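Local coordinates for protein heavy metal cation tricomponent efflux pump ZneA(CzcA-like) (Cupriavidus metallidurans, PDB 4K0J) that probably exports zinc ions as the inner-membrane proton antiporter of a tripartite heavy metal efflux system of the RND superfamily, at residues C[823-827]-C[845-849]. Residues are numbered along the deposited sequence; the frame is centred on the assembly and turned at random.
Sequences LEEAR and WGGQF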
# COMPACT_ATOMS: atom_id res chain seq x y z
N LEU C 823 -18.95 19.84 -34.41
CA LEU C 823 -17.88 18.88 -34.64
C LEU C 823 -18.19 18.05 -35.87
O LEU C 823 -17.27 17.65 -36.58
CB LEU C 823 -17.67 17.98 -33.42
CG LEU C 823 -16.35 17.22 -33.37
CD1 LEU C 823 -15.85 17.16 -31.94
CD2 LEU C 823 -16.49 15.82 -33.96
N GLU C 824 -19.47 17.80 -36.12
CA GLU C 824 -19.88 17.11 -37.34
C GLU C 824 -19.41 17.87 -38.58
O GLU C 824 -18.72 17.32 -39.44
CB GLU C 824 -21.40 16.96 -37.37
CG GLU C 824 -21.94 16.40 -38.67
CD GLU C 824 -23.46 16.39 -38.71
OE1 GLU C 824 -24.08 16.93 -37.77
OE2 GLU C 824 -24.02 15.84 -39.68
N GLU C 825 -19.79 19.14 -38.64
CA GLU C 825 -19.42 20.01 -39.76
C GLU C 825 -17.92 20.14 -39.95
O GLU C 825 -17.39 19.87 -41.03
CB GLU C 825 -20.05 21.39 -39.57
CG GLU C 825 -19.61 22.41 -40.59
CD GLU C 825 -20.28 23.76 -40.38
OE1 GLU C 825 -19.57 24.79 -40.40
OE2 GLU C 825 -21.51 23.78 -40.19
N ALA C 826 -17.22 20.56 -38.90
CA ALA C 826 -15.78 20.79 -38.97
C ALA C 826 -15.01 19.51 -39.30
O ALA C 826 -14.20 19.49 -40.22
CB ALA C 826 -15.27 21.41 -37.69
N ARG C 827 -15.27 18.44 -38.54
CA ARG C 827 -14.62 17.16 -38.79
C ARG C 827 -14.90 16.65 -40.21
O ARG C 827 -14.03 16.04 -40.83
CB ARG C 827 -15.04 16.11 -37.75
CG ARG C 827 -14.73 14.67 -38.12
CD ARG C 827 -15.38 13.71 -37.13
NE ARG C 827 -14.62 13.57 -35.89
CZ ARG C 827 -13.75 12.60 -35.65
NH1 ARG C 827 -13.53 11.66 -36.57
NH2 ARG C 827 -13.09 12.55 -34.50
N TRP C 845 -8.99 13.75 -33.34
CA TRP C 845 -9.66 14.78 -32.55
C TRP C 845 -9.58 14.41 -31.07
O TRP C 845 -9.52 13.23 -30.72
CB TRP C 845 -11.12 14.93 -32.99
CG TRP C 845 -11.27 15.71 -34.26
CD1 TRP C 845 -11.08 15.25 -35.53
CD2 TRP C 845 -11.64 17.09 -34.38
NE1 TRP C 845 -11.30 16.26 -36.43
CE2 TRP C 845 -11.65 17.40 -35.75
CE3 TRP C 845 -11.96 18.09 -33.46
CZ2 TRP C 845 -11.97 18.67 -36.23
CZ3 TRP C 845 -12.27 19.35 -33.93
CH2 TRP C 845 -12.28 19.63 -35.30
N GLY C 846 -9.56 15.42 -30.20
CA GLY C 846 -9.45 15.18 -28.77
C GLY C 846 -10.10 16.25 -27.93
O GLY C 846 -10.47 17.31 -28.44
N GLY C 847 -10.24 15.98 -26.63
CA GLY C 847 -10.85 16.93 -25.72
C GLY C 847 -12.20 16.47 -25.22
O GLY C 847 -12.38 15.31 -24.85
N GLN C 848 -13.17 17.38 -25.23
CA GLN C 848 -14.53 17.04 -24.81
C GLN C 848 -15.26 16.23 -25.88
O GLN C 848 -16.41 15.85 -25.69
CB GLN C 848 -15.32 18.30 -24.43
CG GLN C 848 -14.89 18.92 -23.11
CD GLN C 848 -15.76 20.09 -22.69
OE1 GLN C 848 -15.70 20.55 -21.55
NE2 GLN C 848 -16.58 20.58 -23.62
N PHE C 849 -14.58 15.99 -26.99
CA PHE C 849 -15.07 15.07 -28.01
C PHE C 849 -15.13 13.66 -27.41
O PHE C 849 -16.14 12.97 -27.53
CB PHE C 849 -14.13 15.10 -29.22
CG PHE C 849 -14.30 13.92 -30.16
CD1 PHE C 849 -13.41 12.86 -30.12
CD2 PHE C 849 -15.34 13.88 -31.07
CE1 PHE C 849 -13.55 11.79 -30.98
CE2 PHE C 849 -15.49 12.81 -31.93
CZ PHE C 849 -14.59 11.76 -31.88
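Arg827 and Leu823 both carry CG opposite the backbone N (chi1 164° in Arg827), which sends two side chains, one helical turn apart, from the same flank of helix 820-830 toward Trp845 and Phe849. Arg827 runs extended through CG and then bends at chi3 (-80°), so that its guanidinium lies between the two aromatic residues. On one side Trp845 CD1 sits over the guanidinium face, with Arg827 NH2 3.5 Å from Trp845 CD1; the planes are 34° apart, and the aliphatic part of the arginine continues the cover, Arg827 CB lying 4.0 Å from Trp845 NE1. On the other side Arg827 NH2 meets the Phe849 ring obliquely near CZ. No hydrogen bond spans the segments; the contact consists of side-chain packing. Leu823 crosses Phe849 at about a right angle, Leu823 CD1 3.4 Å from Phe849 CD2, while the same CD1 lies 4.3 Å from Trp845 CE3, approaching the indole obliquely. Ala826 CB closes on Trp845 CH2 at 4.2 Å, and Leu690 of helix 676-690 touches both residues. Strand 843-847 is an edge strand of a four-stranded antiparallel sheet, bonded to 667-672, and helix 820-830 packs on this sheet, Leu823 also touching Leu667: an alpha/beta sandwich subdomain, as in RND porter domains, where the strand gives way to the long helix that continues into a predicted transmembrane span.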